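Local structure of rhamnonate dehydratase (Gibberella zeae PH-1, 3FXG) at residues A[26-31]-A[324-329]; A[68-73]-A[392-397]; A[281-286]-A[309-314]. The protein probably dehydrates L-rhamnonate to 2-keto-3-deoxy-L-rhamnonate as a magnesium-dependent lyase of the enolase superfamily. All blocks are in the same frame, centred on the assembly; numbering follows the deposited sequence.

Contact 1. Residues A[26-31]-A[324-329]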
loop_
_atom_site.group_PDB
_atom_site.type_symbol
_atom_site.label_atom_id
_atom_site.label_comp_id
_atom_site.label_asym_id
_atom_site.label_seq_id
_atom_site.Cartn_x
_atom_site.Cartn_y
_atom_site.Cartn_z
ATOM N N GLY A 26 -22.133 -36.933 13.592
ATOM C CA GLY A 26 -21.608 -35.779 12.885
ATOM C C GLY A 26 -20.544 -35.974 11.816
ATOM O O GLY A 26 -20.317 -35.065 11.016
ATOM N N ASP A 27 -19.882 -37.129 11.783
ATOM C CA ASP A 27 -18.844 -37.349 10.774
ATOM C C ASP A 27 -19.448 -37.704 9.416
ATOM O O ASP A 27 -19.722 -38.871 9.130
ATOM C CB ASP A 27 -17.885 -38.459 11.216
ATOM C CG ASP A 27 -16.631 -38.523 10.354
ATOM O OD1 ASP A 27 -16.625 -37.913 9.260
ATOM O OD2 ASP A 27 -15.655 -39.190 10.769
ATOM N N TYR A 28 -19.633 -36.683 8.584
ATOM C CA TYR A 28 -20.211 -36.829 7.247
ATOM C C TYR A 28 -19.556 -37.894 6.371
ATOM O O TYR A 28 -20.231 -38.548 5.575
ATOM C CB TYR A 28 -20.106 -35.513 6.471
ATOM C CG TYR A 28 -20.502 -34.266 7.218
ATOM C CD1 TYR A 28 -21.843 -33.954 7.449
ATOM C CD2 TYR A 28 -19.530 -33.360 7.646
ATOM C CE1 TYR A 28 -22.206 -32.764 8.085
ATOM C CE2 TYR A 28 -19.879 -32.177 8.280
ATOM C CZ TYR A 28 -21.214 -31.881 8.493
ATOM O OH TYR A 28 -21.546 -30.686 9.090
ATOM N N HIS A 29 -18.243 -38.052 6.502
ATOM C CA HIS A 29 -17.515 -38.990 5.656
ATOM C C HIS A 29 -17.277 -40.392 6.195
ATOM O O HIS A 29 -16.649 -41.212 5.528
ATOM C CB HIS A 29 -16.187 -38.358 5.239
ATOM C CG HIS A 29 -16.320 -36.924 4.832
ATOM N ND1 HIS A 29 -16.106 -35.882 5.707
ATOM C CD2 HIS A 29 -16.722 -36.363 3.667
ATOM C CE1 HIS A 29 -16.372 -34.739 5.099
ATOM N NE2 HIS A 29 -16.749 -35.003 3.861
ATOM N N ASN A 30 -17.773 -40.671 7.394
ATOM C CA ASN A 30 -17.623 -42.000 7.965
ATOM C C ASN A 30 -18.864 -42.783 7.557
ATOM O O ASN A 30 -19.735 -43.070 8.382
ATOM C CB ASN A 30 -17.519 -41.927 9.489
ATOM C CG ASN A 30 -17.315 -43.288 10.119
ATOM O OD1 ASN A 30 -16.463 -44.060 9.681
ATOM N ND2 ASN A 30 -18.092 -43.589 11.156
ATOM N N VAL A 31 -18.939 -43.117 6.271
ATOM C CA VAL A 31 -20.083 -43.843 5.735
ATOM C C VAL A 31 -19.720 -45.173 5.081
ATOM O O VAL A 31 -18.546 -45.496 4.901
ATOM C CB VAL A 31 -20.838 -42.978 4.700
ATOM C CG1 VAL A 31 -21.350 -41.707 5.363
ATOM C CG2 VAL A 31 -19.916 -42.635 3.539
ATOM N N PRO A 324 -22.933 -21.646 6.231
ATOM C CA PRO A 324 -22.213 -22.769 6.831
ATOM C C PRO A 324 -22.232 -24.070 6.040
ATOM O O PRO A 324 -23.114 -24.307 5.214
ATOM C CB PRO A 324 -22.856 -22.898 8.215
ATOM C CG PRO A 324 -24.215 -22.314 8.028
ATOM C CD PRO A 324 -23.963 -21.132 7.147
ATOM N N HIS A 325 -21.230 -24.899 6.298
ATOM C CA HIS A 325 -21.081 -26.186 5.633
ATOM C C HIS A 325 -21.977 -27.241 6.269
ATOM O O HIS A 325 -21.776 -27.611 7.425
ATOM C CB HIS A 325 -19.608 -26.614 5.701
ATOM C CG HIS A 325 -19.371 -28.047 5.340
ATOM N ND1 HIS A 325 -19.578 -29.082 6.227
ATOM C CD2 HIS A 325 -18.947 -28.617 4.187
ATOM C CE1 HIS A 325 -19.291 -30.229 5.636
ATOM N NE2 HIS A 325 -18.906 -29.975 4.397
ATOM N N ALA A 326 -22.965 -27.714 5.507
ATOM C CA ALA A 326 -23.909 -28.735 5.971
ATOM C C ALA A 326 -24.375 -28.433 7.392
ATOM O O ALA A 326 -25.085 -27.455 7.617
ATOM C CB ALA A 326 -23.254 -30.111 5.907
ATOM N N SER A 327 -23.992 -29.294 8.334
ATOM C CA SER A 327 -24.302 -29.132 9.760
ATOM C C SER A 327 -25.712 -29.423 10.282
ATOM O O SER A 327 -25.933 -29.399 11.494
ATOM C CB SER A 327 -23.884 -27.731 10.219
ATOM O OG SER A 327 -22.494 -27.530 10.030
ATOM N N GLY A 328 -26.663 -29.693 9.396
ATOM C CA GLY A 328 -28.015 -29.991 9.850
ATOM C C GLY A 328 -28.661 -28.923 10.727
ATOM O O GLY A 328 -28.414 -27.737 10.530
ATOM N N PRO A 329 -29.502 -29.313 11.701
ATOM C CA PRO A 329 -30.180 -28.371 12.603
ATOM C C PRO A 329 -29.265 -27.344 13.275
ATOM O O PRO A 329 -29.686 -26.223 13.561
ATOM C CB PRO A 329 -30.855 -29.292 13.609
ATOM C CG PRO A 329 -31.220 -30.475 12.757
ATOM C CD PRO A 329 -29.954 -30.694 11.957
HETATM O O HOH W 1 -18.178 -32.483 3.236
#
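Y28 turns its CG anti to its own carbonyl carbon (chi1 -46°), and H325 sends its CG anti to its backbone N (chi1 167°); these two torsions bring the rings together where the N-terminal 26-31 loop meets the 324-329 loop of the enolase-superfamily barrel. The pair is an offset edge-to-face (T-shaped) stack: the histidine edge is directed at the tyrosine face, with centroids 5.0 Å apart and planes at 74°. The rings come nearest at Y28 CE2 and H325 CE1, 3.3 Å. Beside them, A326 CB lies 3.6 Å from Y28 CE1, an apolar touch oblique to the ring. Away from both loops, D298 OD2 is hydrogen-bonded to H325 ND1 and is also the chief partner of Y28 OH, a hydroxyl whose position is less certain. The modelled bond from S327 N to that same hydroxyl is weak. The H325 side chain sits about 4 Å from the bound magnesium ion, which places the contact at the active-site end of the barrel. On the imidazole's other nitrogen, a water links the loops, 2.9 Å from H325 NE2 and 3.0 Å from H29 NE2.

Contact 2. Residues A[68-73]-A[392-397]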
loop_
_atom_site.group_PDB
_atom_site.type_symbol
_atom_site.label_atom_id
_atom_site.label_comp_id
_atom_site.label_asym_id
_atom_site.label_seq_id
_atom_site.Cartn_x
_atom_site.Cartn_y
_atom_site.Cartn_z
ATOM N N LEU A 68 -20.762 -38.219 20.673
ATOM C CA LEU A 68 -21.908 -37.503 21.216
ATOM C C LEU A 68 -21.589 -36.986 22.606
ATOM O O LEU A 68 -20.946 -37.667 23.404
ATOM C CB LEU A 68 -23.124 -38.433 21.304
ATOM C CG LEU A 68 -24.384 -37.851 21.951
ATOM C CD1 LEU A 68 -25.169 -37.068 20.916
ATOM C CD2 LEU A 68 -25.247 -38.973 22.513
ATOM N N VAL A 69 -22.049 -35.778 22.896
ATOM C CA VAL A 69 -21.831 -35.182 24.202
ATOM C C VAL A 69 -23.175 -34.903 24.857
ATOM O O VAL A 69 -24.092 -34.392 24.213
ATOM C CB VAL A 69 -21.047 -33.854 24.088
ATOM C CG1 VAL A 69 -21.049 -33.128 25.424
ATOM C CG2 VAL A 69 -19.620 -34.131 23.636
ATOM N N GLU A 70 -23.297 -35.257 26.132
ATOM C CA GLU A 70 -24.522 -34.995 26.875
ATOM C C GLU A 70 -24.158 -34.132 28.074
ATOM O O GLU A 70 -23.198 -34.423 28.786
ATOM C CB GLU A 70 -25.167 -36.292 27.385
ATOM C CG GLU A 70 -25.612 -37.277 26.313
ATOM C CD GLU A 70 -26.440 -38.421 26.893
ATOM O OE1 GLU A 70 -26.029 -38.985 27.927
ATOM O OE2 GLU A 70 -27.494 -38.760 26.316
ATOM N N ILE A 71 -24.912 -33.061 28.287
ATOM C CA ILE A 71 -24.669 -32.190 29.426
ATOM C C ILE A 71 -25.958 -32.170 30.239
ATOM O O ILE A 71 -27.002 -31.745 29.747
ATOM C CB ILE A 71 -24.301 -30.762 28.978
ATOM C CG1 ILE A 71 -23.013 -30.801 28.150
ATOM C CG2 ILE A 71 -24.121 -29.859 30.200
ATOM C CD1 ILE A 71 -22.609 -29.450 27.572
ATOM N N GLU A 72 -25.885 -32.656 31.472
ATOM C CA GLU A 72 -27.061 -32.711 32.334
ATOM C C GLU A 72 -27.046 -31.604 33.373
ATOM O O GLU A 72 -26.036 -31.387 34.045
ATOM C CB GLU A 72 -27.141 -34.066 33.037
ATOM C CG GLU A 72 -28.439 -34.278 33.802
ATOM C CD GLU A 72 -28.543 -35.663 34.402
ATOM O OE1 GLU A 72 -28.226 -36.639 33.693
ATOM O OE2 GLU A 72 -28.952 -35.775 35.577
ATOM N N ALA A 73 -28.170 -30.906 33.492
ATOM C CA ALA A 73 -28.307 -29.820 34.456
ATOM C C ALA A 73 -28.833 -30.379 35.776
ATOM O O ALA A 73 -29.307 -31.516 35.833
ATOM C CB ALA A 73 -29.261 -28.752 33.918
ATOM N N ALA A 392 -33.003 -47.003 19.678
ATOM C CA ALA A 392 -32.251 -48.104 19.090
ATOM C C ALA A 392 -30.795 -47.708 18.872
ATOM O O ALA A 392 -29.922 -48.565 18.738
ATOM C CB ALA A 392 -32.883 -48.516 17.766
ATOM N N ALA A 393 -30.535 -46.405 18.841
ATOM C CA ALA A 393 -29.181 -45.911 18.637
ATOM C C ALA A 393 -28.381 -45.881 19.936
ATOM O O ALA A 393 -27.155 -45.976 19.913
ATOM C CB ALA A 393 -29.223 -44.519 18.013
ATOM N N ARG A 394 -29.066 -45.754 21.070
ATOM C CA ARG A 394 -28.370 -45.713 22.351
ATOM C C ARG A 394 -27.535 -46.961 22.597
ATOM O O ARG A 394 -26.481 -46.898 23.230
ATOM C CB ARG A 394 -29.356 -45.511 23.504
ATOM C CG ARG A 394 -29.847 -44.082 23.629
ATOM C CD ARG A 394 -30.532 -43.836 24.961
ATOM N NE ARG A 394 -30.940 -42.440 25.111
ATOM C CZ ARG A 394 -30.098 -41.416 25.218
ATOM N NH1 ARG A 394 -28.786 -41.618 25.197
ATOM N NH2 ARG A 394 -30.569 -40.182 25.341
ATOM N N ALA A 395 -28.004 -48.096 22.093
ATOM C CA ALA A 395 -27.281 -49.350 22.252
ATOM C C ALA A 395 -25.990 -49.267 21.447
ATOM O O ALA A 395 -25.006 -49.947 21.746
ATOM C CB ALA A 395 -28.134 -50.511 21.756
ATOM N N LYS A 396 -26.011 -48.420 20.423
ATOM C CA LYS A 396 -24.869 -48.210 19.541
ATOM C C LYS A 396 -23.904 -47.202 20.164
ATOM O O LYS A 396 -22.771 -47.048 19.706
ATOM C CB LYS A 396 -25.361 -47.682 18.188
ATOM C CG LYS A 396 -24.289 -47.526 17.123
ATOM C CD LYS A 396 -24.729 -46.554 16.026
ATOM C CE LYS A 396 -26.040 -46.969 15.364
ATOM N NZ LYS A 396 -25.923 -48.256 14.621
ATOM N N LEU A 397 -24.363 -46.510 21.205
ATOM C CA LEU A 397 -23.540 -45.515 21.877
ATOM C C LEU A 397 -22.533 -46.168 22.808
ATOM O O LEU A 397 -22.895 -46.797 23.803
ATOM C CB LEU A 397 -24.415 -44.533 22.658
ATOM C CG LEU A 397 -25.309 -43.628 21.806
ATOM C CD1 LEU A 397 -26.184 -42.780 22.711
ATOM C CD2 LEU A 397 -24.451 -42.745 20.910
#
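The antiparallel sheet of the N-terminal capping domain, a hallmark of the enolase superfamily, contributes strand 66-73 to this contact; the partner is the C-terminal turn that leads from the short helix 391-394 into strand 397-399. Two separate touches make up a modest interface of 127 Å², one apolar and one charged, and both come from alternate residues on one side of the strand. L68 and L397 meet through methyl groups. With CG of L68 anti to its backbone N (chi1 176°), the leucine presents CD2 to the CD1 branch of L397 at 3.9 Å, while the other branch, L397 CD2, stands slightly farther off at 4.2 Å. Only these terminal methyls come within 4.2 Å, and the two side chains run at a slant to each other. Two residues along the strand, E70 and R394 form a salt bridge. The arginine chain is extended from CG to NE, which carries its guanidinium from the exposed R394 across to the carboxylate. Its NH1 donates to E70 OE2 at 3.3 Å, with an N-H...O angle of 151°; the length makes this a weak bond. OE2 approaches at the guanidinium edge, near its plane, and R394 NH2 is 3.5 Å from the same E70 OE2. The carboxylate and guanidinium planes are 61° apart, so this is not a coplanar two-pronged pairing. The stronger partner of E70 is R15, whose NE engages OE1, so each carboxylate oxygen has its own arginine, which probably favours the negative charge. R15 belongs to strand 11-19, which separates strand 66-73 from strand 397-399 in the sheet, while V69 and I71 face helix 128-148.

Contact 3. Residues A[281-286]-A[309-314]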
loop_
_atom_site.group_PDB
_atom_site.type_symbol
_atom_site.label_atom_id
_atom_site.label_comp_id
_atom_site.label_asym_id
_atom_site.label_seq_id
_atom_site.Cartn_x
_atom_site.Cartn_y
_atom_site.Cartn_z
ATOM N N TYR A 281 -10.763 -15.449 14.935
ATOM C CA TYR A 281 -9.458 -14.975 14.480
ATOM C C TYR A 281 -9.117 -15.575 13.125
ATOM O O TYR A 281 -8.448 -14.945 12.304
ATOM C CB TYR A 281 -8.395 -15.359 15.502
ATOM C CG TYR A 281 -8.694 -14.796 16.867
ATOM C CD1 TYR A 281 -8.582 -13.429 17.114
ATOM C CD2 TYR A 281 -9.128 -15.621 17.902
ATOM C CE1 TYR A 281 -8.894 -12.895 18.362
ATOM C CE2 TYR A 281 -9.444 -15.099 19.152
ATOM C CZ TYR A 281 -9.322 -13.734 19.373
ATOM O OH TYR A 281 -9.629 -13.207 20.604
ATOM N N GLY A 282 -9.576 -16.801 12.895
ATOM C CA GLY A 282 -9.314 -17.445 11.626
ATOM C C GLY A 282 -10.173 -16.838 10.535
ATOM O O GLY A 282 -9.698 -16.565 9.434
ATOM N N PHE A 283 -11.442 -16.601 10.845
ATOM C CA PHE A 283 -12.361 -16.043 9.863
ATOM C C PHE A 283 -12.184 -14.564 9.545
ATOM O O PHE A 283 -12.553 -14.121 8.456
ATOM C CB PHE A 283 -13.802 -16.344 10.286
ATOM C CG PHE A 283 -14.211 -17.755 9.989
ATOM C CD1 PHE A 283 -14.576 -18.124 8.694
ATOM C CD2 PHE A 283 -14.122 -18.736 10.967
ATOM C CE1 PHE A 283 -14.839 -19.453 8.376
ATOM C CE2 PHE A 283 -14.380 -20.071 10.660
ATOM C CZ PHE A 283 -14.738 -20.428 9.360
ATOM N N ARG A 284 -11.604 -13.800 10.465
ATOM C CA ARG A 284 -11.406 -12.377 10.201
ATOM C C ARG A 284 -10.561 -12.207 8.934
ATOM O O ARG A 284 -10.746 -11.254 8.172
ATOM C CB ARG A 284 -10.721 -11.686 11.389
ATOM C CG ARG A 284 -9.203 -11.762 11.399
ATOM C CD ARG A 284 -8.635 -11.166 12.692
ATOM N NE ARG A 284 -7.171 -11.118 12.677
ATOM C CZ ARG A 284 -6.422 -10.767 13.719
ATOM N NH1 ARG A 284 -6.996 -10.432 14.868
ATOM N NH2 ARG A 284 -5.099 -10.749 13.614
ATOM N N LYS A 285 -9.649 -13.149 8.709
ATOM C CA LYS A 285 -8.776 -13.123 7.539
ATOM C C LYS A 285 -9.515 -13.376 6.227
ATOM O O LYS A 285 -9.128 -12.853 5.182
ATOM C CB LYS A 285 -7.656 -14.156 7.693
ATOM C CG LYS A 285 -6.509 -13.681 8.563
ATOM C CD LYS A 285 -5.877 -12.444 7.944
ATOM C CE LYS A 285 -4.626 -12.026 8.677
ATOM N NZ LYS A 285 -4.040 -10.800 8.075
ATOM N N LEU A 286 -10.562 -14.190 6.274
ATOM C CA LEU A 286 -11.330 -14.484 5.071
ATOM C C LEU A 286 -12.181 -13.292 4.649
ATOM O O LEU A 286 -12.538 -13.154 3.476
ATOM C CB LEU A 286 -12.212 -15.718 5.289
ATOM C CG LEU A 286 -11.513 -17.068 5.097
ATOM C CD1 LEU A 286 -10.300 -17.175 6.015
ATOM C CD2 LEU A 286 -12.505 -18.190 5.374
ATOM N N LEU A 309 -21.696 -17.019 15.991
ATOM C CA LEU A 309 -22.469 -15.785 16.055
ATOM C C LEU A 309 -21.535 -14.582 15.902
ATOM O O LEU A 309 -21.890 -13.585 15.278
ATOM C CB LEU A 309 -23.215 -15.690 17.392
ATOM C CG LEU A 309 -24.362 -16.685 17.592
ATOM C CD1 LEU A 309 -24.825 -16.664 19.046
ATOM C CD2 LEU A 309 -25.505 -16.332 16.655
ATOM N N LYS A 310 -20.339 -14.682 16.474
ATOM C CA LYS A 310 -19.366 -13.595 16.391
ATOM C C LYS A 310 -18.743 -13.513 14.998
ATOM O O LYS A 310 -18.448 -12.428 14.503
ATOM C CB LYS A 310 -18.272 -13.775 17.445
ATOM C CG LYS A 310 -18.791 -13.655 18.879
ATOM C CD LYS A 310 -17.663 -13.668 19.892
ATOM C CE LYS A 310 -18.198 -13.474 21.310
ATOM N NZ LYS A 310 -19.098 -14.587 21.711
ATOM N N VAL A 311 -18.539 -14.666 14.374
ATOM C CA VAL A 311 -17.980 -14.701 13.033
ATOM C C VAL A 311 -18.972 -14.060 12.062
ATOM O O VAL A 311 -18.590 -13.267 11.201
ATOM C CB VAL A 311 -17.691 -16.156 12.597
ATOM C CG1 VAL A 311 -17.471 -16.230 11.087
ATOM C CG2 VAL A 311 -16.459 -16.675 13.336
ATOM N N ALA A 312 -20.252 -14.393 12.214
ATOM C CA ALA A 312 -21.282 -13.849 11.336
ATOM C C ALA A 312 -21.429 -12.343 11.502
ATOM O O ALA A 312 -21.655 -11.628 10.527
ATOM C CB ALA A 312 -22.626 -14.539 11.598
ATOM N N ALA A 313 -21.294 -11.860 12.734
ATOM C CA ALA A 313 -21.420 -10.432 13.007
ATOM C C ALA A 313 -20.317 -9.633 12.310
ATOM O O ALA A 313 -20.567 -8.545 11.794
ATOM C CB ALA A 313 -21.381 -10.183 14.507
ATOM N N LEU A 314 -19.098 -10.167 12.308
ATOM C CA LEU A 314 -17.984 -9.493 11.651
ATOM C C LEU A 314 -18.255 -9.453 10.149
ATOM O O LEU A 314 -18.097 -8.417 9.507
ATOM C CB LEU A 314 -16.672 -10.236 11.928
ATOM C CG LEU A 314 -15.401 -9.650 11.298
ATOM C CD1 LEU A 314 -14.184 -10.121 12.078
ATOM C CD2 LEU A 314 -15.298 -10.056 9.839
#
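F283 and V311 bury the most surface here, 51 and 50 Å², followed by L314 with 41 Å²; together they join helix 279-287 to helix 305-316 in the barrel domain of the enolase fold. The pairing of F283 with V311 uses both valine methyls. CG1 of V311 lies 3.8 Å from F283 CB, while its CG2 reaches the ring at F283 CD2, 3.9 Å away. With V311 CG1 anti to the backbone N (chi1 165°), the two methyls lie side by side against one flank of the phenylalanine, and the side chains slant across one another. The backbones are correspondingly close, with 6.6 Å between CA of F283 and CA of V311. One helical turn on, L314 offers CD1 to R284 CB at 3.9 Å, so only the aliphatic base of the arginine takes part. Its guanidinium leads away to other subunits: NH1 bonds to A317 O of the second subunit, and NH2 makes salt bridges with D255 and D257 of the third. No hydrogen bond crosses between the two segments. L314 also packs on L314 of the second subunit. Within the chain, V311 touches I295 of barrel strand 294-295, and helix 329-335 meets L309 and A312.

Contact 1 is the one beside the metal: the magnesium ion is bound by D222, E248 and E275, and the side chain of H325 touches E275. Contact 3 is a helix pair within the barrel domain, with the side chain of F283 about 12 Å from the ion, and its centre is 21 Å from that of contact 1; P297 connects their surroundings, packing on F283 and bonding to the backbone of H325. Contact 2 belongs to the capping domain, centred 18 Å from contact 1 and 31 Å from contact 3. None of the three touch: nearest atoms are about 7 Å apart for contacts 1 and 2. In sequence, contacts 1 and 2 interlock, while contact 3 is nested inside both.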